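Local coordinates for N-terminal acetyltransferase B complex subunit MDM20 (Candida albicans, PDB 5K04), which is the non-catalytic, helical-repeat subunit of the NatB N-terminal acetyltransferase complex and probably acts as a scaffold for the catalytic subunit, at residues E266-K271 with I284-L289; N278-K283 with Y302-T307; I457-W462 with T520-D525; K514-S519 with G526-F531. One frame throughout, in Å; residues are numbered along the deposited sequence.

Contact 1. Residues E266-K271 with I284-L289; sequences EELDQK and IELDIL
L286 meets the helix opposite with both of its methyls, and each has a different partner. CD1 touches CD1 of L268 at 3.7 Å; the two leucine side chains cross obliquely and touch through these methyls. The other branch reaches the neighbouring residue: CD2 of L286 lies 4.1 Å from CB of D269, and it is as close to that residue's backbone N. CG of L286 stands opposite its own N (chi1 -178°), which sets the two methyls astride the L268-D269 step. The link is thin and rests on van der Waals contact, with no hydrogen bond across it. Here the short helix 265-269 packs against helix 277-289 in the all-helical array of this TPR-clan subunit, and the CA atoms of D269 and L286 are 8.1 Å apart. Around the leucine pair the packing broadens: W254 and H233, from two preceding helices, together with Y290, lie against L268, while F265 packs on L286. The carboxylate of D269 pairs with K283, on the helix that carries L286, in a salt bridge from OD1 to NZ, though the modelled distance is implausibly short. A second acid, D287, sits close by, its OD1 6.6 Å from OD1 of D269; the lysine would be expected to offset mainly the charge of D269. OD2 of D287 is hydrogen-bonded to OG of S297, on helix 295-305.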
# COMPACT_ATOMS: atom_id res chain seq x y z
N GLU A 266 -12.21 -43.37 -11.36
CA GLU A 266 -12.33 -43.48 -12.81
C GLU A 266 -13.45 -42.60 -13.35
O GLU A 266 -13.31 -42.00 -14.42
CB GLU A 266 -12.57 -44.95 -13.20
CG GLU A 266 -11.40 -45.90 -12.94
CD GLU A 266 -11.20 -46.24 -11.47
OE1 GLU A 266 -12.12 -46.00 -10.67
OE2 GLU A 266 -10.11 -46.74 -11.11
N GLU A 267 -14.59 -42.54 -12.64
CA GLU A 267 -15.69 -41.69 -13.07
C GLU A 267 -15.25 -40.24 -13.21
O GLU A 267 -15.63 -39.56 -14.17
CB GLU A 267 -16.86 -41.81 -12.09
CG GLU A 267 -18.15 -42.29 -12.70
CD GLU A 267 -19.23 -42.52 -11.65
OE1 GLU A 267 -20.30 -41.88 -11.76
OE2 GLU A 267 -18.99 -43.33 -10.73
N LEU A 268 -14.45 -39.75 -12.26
CA LEU A 268 -13.99 -38.37 -12.31
C LEU A 268 -12.93 -38.20 -13.40
O LEU A 268 -13.06 -37.31 -14.26
CB LEU A 268 -13.45 -37.95 -10.94
CG LEU A 268 -14.51 -37.87 -9.84
CD1 LEU A 268 -13.94 -37.35 -8.53
CD2 LEU A 268 -15.68 -37.00 -10.28
N ASP A 269 -11.92 -39.06 -13.41
CA ASP A 269 -10.79 -38.94 -14.32
C ASP A 269 -11.21 -39.04 -15.79
O ASP A 269 -10.59 -38.40 -16.65
CB ASP A 269 -9.75 -40.01 -13.98
CG ASP A 269 -8.48 -39.91 -14.82
OD1 ASP A 269 -7.77 -38.90 -14.75
OD2 ASP A 269 -8.17 -40.89 -15.54
N GLN A 270 -12.25 -39.81 -16.10
CA GLN A 270 -12.70 -39.94 -17.48
C GLN A 270 -13.23 -38.62 -18.03
O GLN A 270 -13.23 -38.42 -19.25
CB GLN A 270 -13.76 -41.04 -17.60
CG GLN A 270 -13.20 -42.47 -17.49
CD GLN A 270 -14.27 -43.53 -17.30
OE1 GLN A 270 -15.43 -43.22 -16.99
NE2 GLN A 270 -13.89 -44.80 -17.49
N LYS A 271 -13.71 -37.73 -17.16
CA LYS A 271 -14.11 -36.39 -17.59
C LYS A 271 -12.94 -35.41 -17.70
O LYS A 271 -13.15 -34.26 -18.09
CB LYS A 271 -15.18 -35.83 -16.64
CG LYS A 271 -16.57 -36.42 -16.83
CD LYS A 271 -17.64 -35.55 -16.18
CE LYS A 271 -19.03 -35.85 -16.72
NZ LYS A 271 -19.45 -37.28 -16.49
N ILE A 284 -3.13 -34.43 -10.03
CA ILE A 284 -2.36 -34.59 -8.79
C ILE A 284 -3.28 -34.49 -7.59
O ILE A 284 -3.22 -35.30 -6.66
CB ILE A 284 -1.24 -33.54 -8.71
CG1 ILE A 284 -0.44 -33.51 -10.02
CG2 ILE A 284 -0.34 -33.86 -7.53
CD1 ILE A 284 0.63 -32.45 -10.06
N GLU A 285 -4.14 -33.46 -7.58
CA GLU A 285 -5.09 -33.28 -6.49
C GLU A 285 -6.06 -34.46 -6.40
O GLU A 285 -6.53 -34.80 -5.31
CB GLU A 285 -5.84 -31.97 -6.68
CG GLU A 285 -6.19 -31.24 -5.38
CD GLU A 285 -5.05 -30.40 -4.83
OE1 GLU A 285 -4.34 -29.75 -5.64
OE2 GLU A 285 -4.88 -30.37 -3.59
N LEU A 286 -6.34 -35.12 -7.53
CA LEU A 286 -7.28 -36.23 -7.52
C LEU A 286 -6.61 -37.50 -7.01
O LEU A 286 -7.26 -38.30 -6.33
CB LEU A 286 -7.87 -36.43 -8.92
CG LEU A 286 -8.92 -37.54 -9.07
CD1 LEU A 286 -10.20 -37.19 -8.33
CD2 LEU A 286 -9.20 -37.85 -10.55
N ASP A 287 -5.32 -37.69 -7.31
CA ASP A 287 -4.56 -38.79 -6.72
C ASP A 287 -4.52 -38.68 -5.20
O ASP A 287 -4.76 -39.66 -4.49
CB ASP A 287 -3.14 -38.82 -7.28
CG ASP A 287 -3.11 -39.18 -8.75
OD1 ASP A 287 -4.18 -39.52 -9.29
OD2 ASP A 287 -2.01 -39.11 -9.34
N ILE A 288 -4.21 -37.48 -4.69
CA ILE A 288 -4.18 -37.26 -3.25
C ILE A 288 -5.55 -37.57 -2.64
O ILE A 288 -5.64 -38.25 -1.61
CB ILE A 288 -3.75 -35.81 -2.96
CG1 ILE A 288 -2.27 -35.62 -3.33
CG2 ILE A 288 -4.03 -35.41 -1.52
CD1 ILE A 288 -1.82 -34.17 -3.34
N LEU A 289 -6.61 -37.09 -3.28
CA LEU A 289 -7.97 -37.24 -2.75
C LEU A 289 -8.39 -38.71 -2.65
O LEU A 289 -9.20 -39.06 -1.79
CB LEU A 289 -8.95 -36.48 -3.64
CG LEU A 289 -10.40 -36.44 -3.19
CD1 LEU A 289 -10.49 -35.75 -1.84
CD2 LEU A 289 -11.25 -35.70 -4.22

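Contact 2. Residues N278-K283 with Y302-T307; sequences NISLLK and YQKFNT
The F305 ring presents its edge to S280: CE2 is 3.8 Å from the serine OG, which lies near the ring plane, and Y301 stacks on the same ring. The other ring of the segment, Y302, carries CB of N306, one turn further on, over one face and NE2 of Q303 at the edge in plane, and it meets F324 edge-to-face. S280, K304 and F305 join helix 277-289 to helix 295-305, consecutive helices of the TPR-clan array, whereas Y302 faces helix 337-346. The F305 side chain is about 10 Å from bound coenzyme A. S280 OG is a hydrogen-bond partner of T276 O, one turn back on its own side, so its meeting with F305 is one of packing only. K304 adds the outer flank, its CD 3.9 Å from S280 OG; the chain runs extended as far as CE and then bends (chi4 -56°). At the start of the first segment, N278 ND2 hydrogen-bonds to O of T2 of the NAT3 chain, which places this helix at the subunit interface. Within 302-307, N306 ND2 donates to Y302 O at 2.9 Å, with an N-H...O angle of 156°.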
# COMPACT_ATOMS: atom_id res chain seq x y z
N ASN A 278 -4.84 -26.42 -15.49
CA ASN A 278 -5.62 -26.67 -14.28
C ASN A 278 -5.99 -28.15 -14.14
O ASN A 278 -6.01 -28.69 -13.03
CB ASN A 278 -6.87 -25.81 -14.27
CG ASN A 278 -6.61 -24.39 -13.77
OD1 ASN A 278 -5.55 -24.10 -13.19
ND2 ASN A 278 -7.58 -23.51 -13.98
N ILE A 279 -6.29 -28.81 -15.26
CA ILE A 279 -6.65 -30.22 -15.20
C ILE A 279 -5.41 -31.07 -14.93
O ILE A 279 -5.48 -32.10 -14.26
CB ILE A 279 -7.36 -30.64 -16.50
CG1 ILE A 279 -8.75 -30.02 -16.58
CG2 ILE A 279 -7.42 -32.18 -16.65
CD1 ILE A 279 -9.44 -30.31 -17.90
N SER A 280 -4.25 -30.63 -15.42
CA SER A 280 -3.02 -31.38 -15.18
C SER A 280 -2.65 -31.35 -13.70
O SER A 280 -2.27 -32.37 -13.13
CB SER A 280 -1.90 -30.81 -16.04
OG SER A 280 -2.16 -31.06 -17.40
N LEU A 281 -2.81 -30.19 -13.07
CA LEU A 281 -2.60 -30.10 -11.63
C LEU A 281 -3.70 -30.83 -10.87
O LEU A 281 -3.44 -31.43 -9.82
CB LEU A 281 -2.53 -28.63 -11.18
CG LEU A 281 -1.28 -27.86 -11.57
CD1 LEU A 281 -1.35 -26.42 -11.11
CD2 LEU A 281 -0.03 -28.52 -11.02
N LEU A 282 -4.92 -30.78 -11.39
CA LEU A 282 -6.04 -31.41 -10.70
C LEU A 282 -5.82 -32.91 -10.57
O LEU A 282 -6.20 -33.51 -9.55
CB LEU A 282 -7.35 -31.14 -11.43
CG LEU A 282 -8.60 -31.57 -10.68
CD1 LEU A 282 -8.79 -30.70 -9.44
CD2 LEU A 282 -9.82 -31.49 -11.60
N LYS A 283 -5.21 -33.52 -11.59
CA LYS A 283 -4.94 -34.96 -11.57
C LYS A 283 -4.05 -35.33 -10.39
O LYS A 283 -4.21 -36.41 -9.80
CB LYS A 283 -4.31 -35.39 -12.89
CG LYS A 283 -5.32 -35.51 -14.01
CD LYS A 283 -4.69 -36.03 -15.28
CE LYS A 283 -5.74 -36.21 -16.39
NZ LYS A 283 -6.68 -37.36 -16.17
N TYR A 302 4.88 -32.11 -15.50
CA TYR A 302 6.21 -31.60 -15.81
C TYR A 302 6.50 -31.70 -17.31
O TYR A 302 7.12 -30.80 -17.89
CB TYR A 302 7.26 -32.37 -15.01
CG TYR A 302 8.70 -32.04 -15.40
CD1 TYR A 302 9.38 -31.00 -14.79
CD2 TYR A 302 9.36 -32.76 -16.38
CE1 TYR A 302 10.68 -30.68 -15.14
CE2 TYR A 302 10.68 -32.44 -16.74
CZ TYR A 302 11.33 -31.40 -16.12
OH TYR A 302 12.61 -31.08 -16.46
N GLN A 303 6.08 -32.79 -17.95
CA GLN A 303 6.36 -32.96 -19.38
C GLN A 303 5.62 -31.93 -20.21
O GLN A 303 6.12 -31.50 -21.26
CB GLN A 303 5.97 -34.37 -19.84
CG GLN A 303 6.83 -35.49 -19.24
CD GLN A 303 8.32 -35.35 -19.57
OE1 GLN A 303 8.70 -34.84 -20.63
NE2 GLN A 303 9.17 -35.79 -18.64
N LYS A 304 4.44 -31.52 -19.76
CA LYS A 304 3.66 -30.54 -20.48
C LYS A 304 4.09 -29.11 -20.16
O LYS A 304 3.94 -28.23 -21.02
CB LYS A 304 2.17 -30.73 -20.15
CG LYS A 304 1.63 -32.05 -20.64
CD LYS A 304 0.15 -32.21 -20.32
CE LYS A 304 -0.44 -33.35 -21.14
NZ LYS A 304 -0.22 -33.12 -22.61
N PHE A 305 4.63 -28.86 -18.96
CA PHE A 305 4.83 -27.48 -18.51
C PHE A 305 6.26 -27.13 -18.08
O PHE A 305 6.47 -26.05 -17.53
CB PHE A 305 3.83 -27.18 -17.40
CG PHE A 305 2.40 -27.17 -17.90
CD1 PHE A 305 1.87 -26.03 -18.50
CD2 PHE A 305 1.61 -28.31 -17.83
CE1 PHE A 305 0.58 -26.03 -19.00
CE2 PHE A 305 0.32 -28.31 -18.32
CZ PHE A 305 -0.20 -27.17 -18.92
N ASN A 306 7.26 -27.99 -18.36
CA ASN A 306 8.63 -27.64 -17.95
C ASN A 306 9.20 -26.46 -18.74
O ASN A 306 10.11 -25.80 -18.25
CB ASN A 306 9.56 -28.85 -18.08
CG ASN A 306 9.81 -29.24 -19.53
OD1 ASN A 306 10.67 -28.67 -20.20
ND2 ASN A 306 9.06 -30.21 -20.02
N THR A 307 8.70 -26.20 -19.95
CA THR A 307 9.10 -25.02 -20.72
C THR A 307 8.40 -23.75 -20.24
O THR A 307 8.60 -22.69 -20.86
CB THR A 307 8.82 -25.21 -22.21
OG1 THR A 307 7.41 -25.20 -22.43
CG2 THR A 307 9.40 -26.53 -22.72

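Contact 3. Residues I457-W462 with T520-D525; sequences INLDAW and TILGTD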
# COMPACT_ATOMS: atom_id res chain seq x y z
N ILE A 457 16.85 18.43 -4.72
CA ILE A 457 16.13 17.61 -5.70
C ILE A 457 15.38 16.48 -5.02
O ILE A 457 14.23 16.19 -5.35
CB ILE A 457 17.09 17.10 -6.78
CG1 ILE A 457 17.61 18.28 -7.60
CG2 ILE A 457 16.40 16.10 -7.70
CD1 ILE A 457 18.63 17.90 -8.62
N ASN A 458 16.02 15.82 -4.04
CA ASN A 458 15.34 14.77 -3.30
C ASN A 458 14.20 15.33 -2.46
O ASN A 458 13.12 14.72 -2.37
CB ASN A 458 16.35 14.02 -2.43
CG ASN A 458 17.40 13.23 -3.25
OD1 ASN A 458 17.38 13.23 -4.50
ND2 ASN A 458 18.31 12.56 -2.55
N LEU A 459 14.41 16.50 -1.84
CA LEU A 459 13.34 17.16 -1.09
C LEU A 459 12.11 17.39 -1.96
O LEU A 459 10.99 17.05 -1.57
CB LEU A 459 13.86 18.48 -0.52
CG LEU A 459 12.79 19.43 0.04
CD1 LEU A 459 12.04 18.78 1.21
CD2 LEU A 459 13.40 20.77 0.47
N ASP A 460 12.30 17.95 -3.16
CA ASP A 460 11.18 18.18 -4.06
C ASP A 460 10.53 16.87 -4.48
O ASP A 460 9.31 16.81 -4.68
CB ASP A 460 11.66 18.97 -5.28
CG ASP A 460 12.11 20.39 -4.92
OD1 ASP A 460 11.49 21.01 -4.03
OD2 ASP A 460 13.08 20.89 -5.54
N ALA A 461 11.31 15.80 -4.60
CA ALA A 461 10.73 14.49 -4.89
C ALA A 461 9.87 14.00 -3.73
O ALA A 461 8.78 13.44 -3.93
CB ALA A 461 11.83 13.49 -5.22
N TRP A 462 10.35 14.20 -2.49
CA TRP A 462 9.56 13.80 -1.32
C TRP A 462 8.26 14.58 -1.22
O TRP A 462 7.22 14.02 -0.86
CB TRP A 462 10.38 14.00 -0.05
CG TRP A 462 11.36 12.90 0.16
CD1 TRP A 462 12.72 12.97 0.04
CD2 TRP A 462 11.06 11.55 0.53
NE1 TRP A 462 13.28 11.75 0.33
CE2 TRP A 462 12.29 10.86 0.62
CE3 TRP A 462 9.88 10.86 0.80
CZ2 TRP A 462 12.36 9.52 0.98
CZ3 TRP A 462 9.95 9.51 1.14
CH2 TRP A 462 11.18 8.86 1.23
N THR A 520 15.29 21.17 7.20
CA THR A 520 16.09 21.86 8.22
C THR A 520 17.58 21.77 7.94
O THR A 520 18.32 22.69 8.30
CB THR A 520 15.79 21.31 9.64
OG1 THR A 520 16.44 20.06 9.84
CG2 THR A 520 14.30 21.14 9.87
N ILE A 521 18.03 20.70 7.30
CA ILE A 521 19.44 20.58 6.94
C ILE A 521 19.82 21.61 5.89
O ILE A 521 20.76 22.39 6.07
CB ILE A 521 19.75 19.15 6.46
CG1 ILE A 521 19.77 18.21 7.66
CG2 ILE A 521 21.04 19.12 5.70
CD1 ILE A 521 19.78 16.76 7.26
N LEU A 522 19.10 21.62 4.77
CA LEU A 522 19.09 22.78 3.90
C LEU A 522 18.43 23.93 4.65
O LEU A 522 17.90 23.76 5.75
CB LEU A 522 18.37 22.47 2.59
CG LEU A 522 18.67 21.10 1.94
CD1 LEU A 522 17.79 20.85 0.72
CD2 LEU A 522 20.16 20.93 1.58
N GLY A 523 18.45 25.12 4.09
CA GLY A 523 17.85 26.20 4.84
C GLY A 523 16.45 26.57 4.40
O GLY A 523 16.02 27.71 4.59
N THR A 524 15.73 25.60 3.83
CA THR A 524 14.52 25.88 3.05
C THR A 524 13.29 25.86 3.96
O THR A 524 12.71 24.80 4.21
CB THR A 524 14.39 24.87 1.92
OG1 THR A 524 13.99 23.61 2.47
CG2 THR A 524 15.73 24.69 1.23
N ASP A 525 12.89 27.03 4.43
CA ASP A 525 11.73 27.17 5.31
C ASP A 525 10.41 27.23 4.54
O ASP A 525 9.36 27.27 5.18
CB ASP A 525 11.87 28.43 6.18
CG ASP A 525 12.94 28.28 7.27
OD1 ASP A 525 13.65 27.25 7.29
OD2 ASP A 525 13.06 29.20 8.10
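L459 lays its CD2 methyl against the hydroxyl of T524, CD2 to OG1 3.5 Å, the two side chains sliding past each other in opposite directions. This is helix-to-turn packing within the TPR-clan helical array: L459 belongs to the long helix 456-485, and T524 to the short turn that joins helix 506-521 to helix 525-537. The same methyl also faces L522, though more loosely, with L459 CD2 to L522 CD1 at 4.4 Å. One leucine branch therefore meets both side chains that the turn offers to this helix. The CB of L459 already points toward the turn, and CG opposite the backbone N (chi1 168°) carries CD2 on to T524. L522 is the first residue to leave helical geometry (psi 173°), and the turn starts there. Backbones stay well separated, L459 and L522 being nearest with CA atoms 9.5 Å apart, so the gap is bridged by side chains alone. Behind the contact, L459 also packs on I518, and I521 rests on T667 and V670 of helix 661-682, tying the end of helix 506-521 to a later part of the chain. T524 holds its hydroxyl between the backbone N and the carbonyl carbon (chi1 74°); there OG1 is buried against the leucine methyl and has no hydrogen-bonding partner in the model.

Contact 4. Residues K514-S519 with G526-F531; sequences KILQIS and GYLNYF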
# COMPACT_ATOMS: atom_id res chain seq x y z
N LYS A 514 10.97 12.86 6.67
CA LYS A 514 12.05 13.05 5.71
C LYS A 514 12.03 14.45 5.11
O LYS A 514 13.08 15.06 4.91
CB LYS A 514 11.94 11.99 4.62
CG LYS A 514 13.15 11.87 3.75
CD LYS A 514 14.23 11.02 4.42
CE LYS A 514 15.34 10.75 3.40
NZ LYS A 514 16.41 9.90 3.96
N ILE A 515 10.84 14.97 4.82
CA ILE A 515 10.72 16.35 4.34
C ILE A 515 11.24 17.33 5.38
O ILE A 515 11.96 18.29 5.05
CB ILE A 515 9.25 16.64 3.98
CG1 ILE A 515 8.88 15.92 2.68
CG2 ILE A 515 9.01 18.16 3.91
CD1 ILE A 515 7.38 15.80 2.48
N LEU A 516 10.85 17.13 6.63
CA LEU A 516 11.28 18.02 7.69
C LEU A 516 12.80 17.99 7.84
O LEU A 516 13.45 19.03 7.88
CB LEU A 516 10.60 17.63 9.00
CG LEU A 516 9.10 17.92 9.02
CD1 LEU A 516 8.41 17.20 10.18
CD2 LEU A 516 8.91 19.42 9.10
N GLN A 517 13.38 16.79 7.84
CA GLN A 517 14.81 16.64 8.06
C GLN A 517 15.61 17.37 6.99
O GLN A 517 16.52 18.14 7.30
CB GLN A 517 15.19 15.15 8.09
CG GLN A 517 16.71 14.92 8.11
CD GLN A 517 17.08 13.46 8.22
OE1 GLN A 517 17.17 12.75 7.22
NE2 GLN A 517 17.29 13.00 9.46
N ILE A 518 15.28 17.12 5.72
CA ILE A 518 16.00 17.76 4.61
C ILE A 518 15.74 19.26 4.61
O ILE A 518 16.66 20.07 4.40
CB ILE A 518 15.59 17.08 3.29
CG1 ILE A 518 15.83 15.56 3.40
CG2 ILE A 518 16.34 17.66 2.07
CD1 ILE A 518 15.31 14.80 2.20
N SER A 519 14.49 19.67 4.88
CA SER A 519 14.19 21.09 5.00
C SER A 519 15.08 21.79 6.02
O SER A 519 15.56 22.90 5.77
CB SER A 519 12.71 21.30 5.36
OG SER A 519 11.90 21.17 4.21
N GLY A 526 10.45 27.25 3.21
CA GLY A 526 9.22 27.27 2.44
C GLY A 526 8.31 26.10 2.77
O GLY A 526 7.11 26.27 2.99
N TYR A 527 8.88 24.90 2.84
CA TYR A 527 8.10 23.70 3.11
C TYR A 527 7.85 23.50 4.59
O TYR A 527 6.82 22.91 4.97
CB TYR A 527 8.81 22.47 2.54
CG TYR A 527 8.95 22.46 1.04
CD1 TYR A 527 7.87 22.75 0.20
CD2 TYR A 527 10.17 22.14 0.45
CE1 TYR A 527 8.01 22.72 -1.19
CE2 TYR A 527 10.33 22.11 -0.92
CZ TYR A 527 9.26 22.40 -1.74
OH TYR A 527 9.43 22.36 -3.11
N LEU A 528 8.77 23.96 5.44
CA LEU A 528 8.72 23.63 6.86
C LEU A 528 7.41 24.08 7.51
O LEU A 528 6.83 23.34 8.31
CB LEU A 528 9.92 24.27 7.56
CG LEU A 528 10.05 24.08 9.07
CD1 LEU A 528 10.72 22.74 9.39
CD2 LEU A 528 10.84 25.22 9.66
N ASN A 529 6.93 25.28 7.17
CA ASN A 529 5.74 25.84 7.80
C ASN A 529 4.47 25.06 7.46
O ASN A 529 3.52 25.03 8.25
CB ASN A 529 5.59 27.30 7.39
CG ASN A 529 4.40 27.99 8.05
OD1 ASN A 529 3.24 27.80 7.66
ND2 ASN A 529 4.69 28.82 9.05
N TYR A 530 4.42 24.44 6.28
CA TYR A 530 3.25 23.65 5.91
C TYR A 530 3.20 22.35 6.71
O TYR A 530 2.12 21.91 7.12
CB TYR A 530 3.27 23.36 4.41
CG TYR A 530 2.17 22.42 3.95
CD1 TYR A 530 2.34 21.03 3.98
CD2 TYR A 530 0.96 22.92 3.48
CE1 TYR A 530 1.33 20.18 3.57
CE2 TYR A 530 -0.05 22.06 3.05
CZ TYR A 530 0.14 20.70 3.10
OH TYR A 530 -0.86 19.86 2.69
N PHE A 531 4.36 21.73 6.94
CA PHE A 531 4.40 20.43 7.58
C PHE A 531 4.39 20.51 9.10
O PHE A 531 3.86 19.61 9.76
CB PHE A 531 5.59 19.65 7.04
CG PHE A 531 5.40 19.24 5.61
CD1 PHE A 531 4.59 18.14 5.30
CD2 PHE A 531 5.95 19.98 4.57
CE1 PHE A 531 4.38 17.76 3.97
CE2 PHE A 531 5.74 19.60 3.24
CZ PHE A 531 4.95 18.50 2.95
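Y527 opens the contact with its CB, 3.7 Å from OG of S519. The two helices, 506-521 and 525-537, form an antiparallel alpha-alpha hairpin within the TPR-clan array; over these segments their axes lie 9.3 Å apart, with 144° between their directions. S519 OG sits near the plane of the Y527 ring at its edge, while the ring itself leads away toward helix 456-485, where the phenol OH is hydrogen-bonded to OD1 of D460. The serine hydroxyl is turned back on its own helix, giving a weak hydrogen bond from OG to I515 O. L528 comes next: with CG opposite its backbone N (chi1 179°) it brings CD1 to 3.8 Å from CD2 of L516, the two leucines crossing at about a right angle. Their CA atoms, 6.2 Å apart, are the nearest CA pair between the segments. Y530 turns to its neighbour, CD1 over the centre of one face of the F531 ring, and also packs on Y466 and L470 of helix 456-485. F531 closes the segment and carries much of the packing. L516 CD2 touches its CB at 3.9 Å, and Y466 meets the ring edge-to-face. L516 also packs on L578 and Y581, so a further helix, 571-584, closes over this seam. Across the F531 face opposite Y530 lies I515, which uses both of its branches: CD1 reaches the far end of the ring at CZ, and CG2 makes a CH-pi contact, 3.9 Å from the ring centroid and 26° off the normal.

Overall arrangement
The four contacts fall into two pairs on opposite sides of the chain's centre, all within the NatB non-catalytic subunit region. Contacts 1 and 2 have centres 14 Å apart and share helix 277-289, which packs on helix 265-269 with its later part and on helix 295-305 with its earlier part. Contacts 3 and 4, only 7 Å apart, share helix 506-521 and bring the following turn and helix against helix 456-485. Within each pair the segments alternate along the chain; the first pair closes before the second opens. Some 55 to 64 Å separate the pairs, centre to centre. Packing of helices near in sequence (contacts 1, 2 and 4) and a longer link (contact 3) recur along the helical array, consistent with a scaffold role.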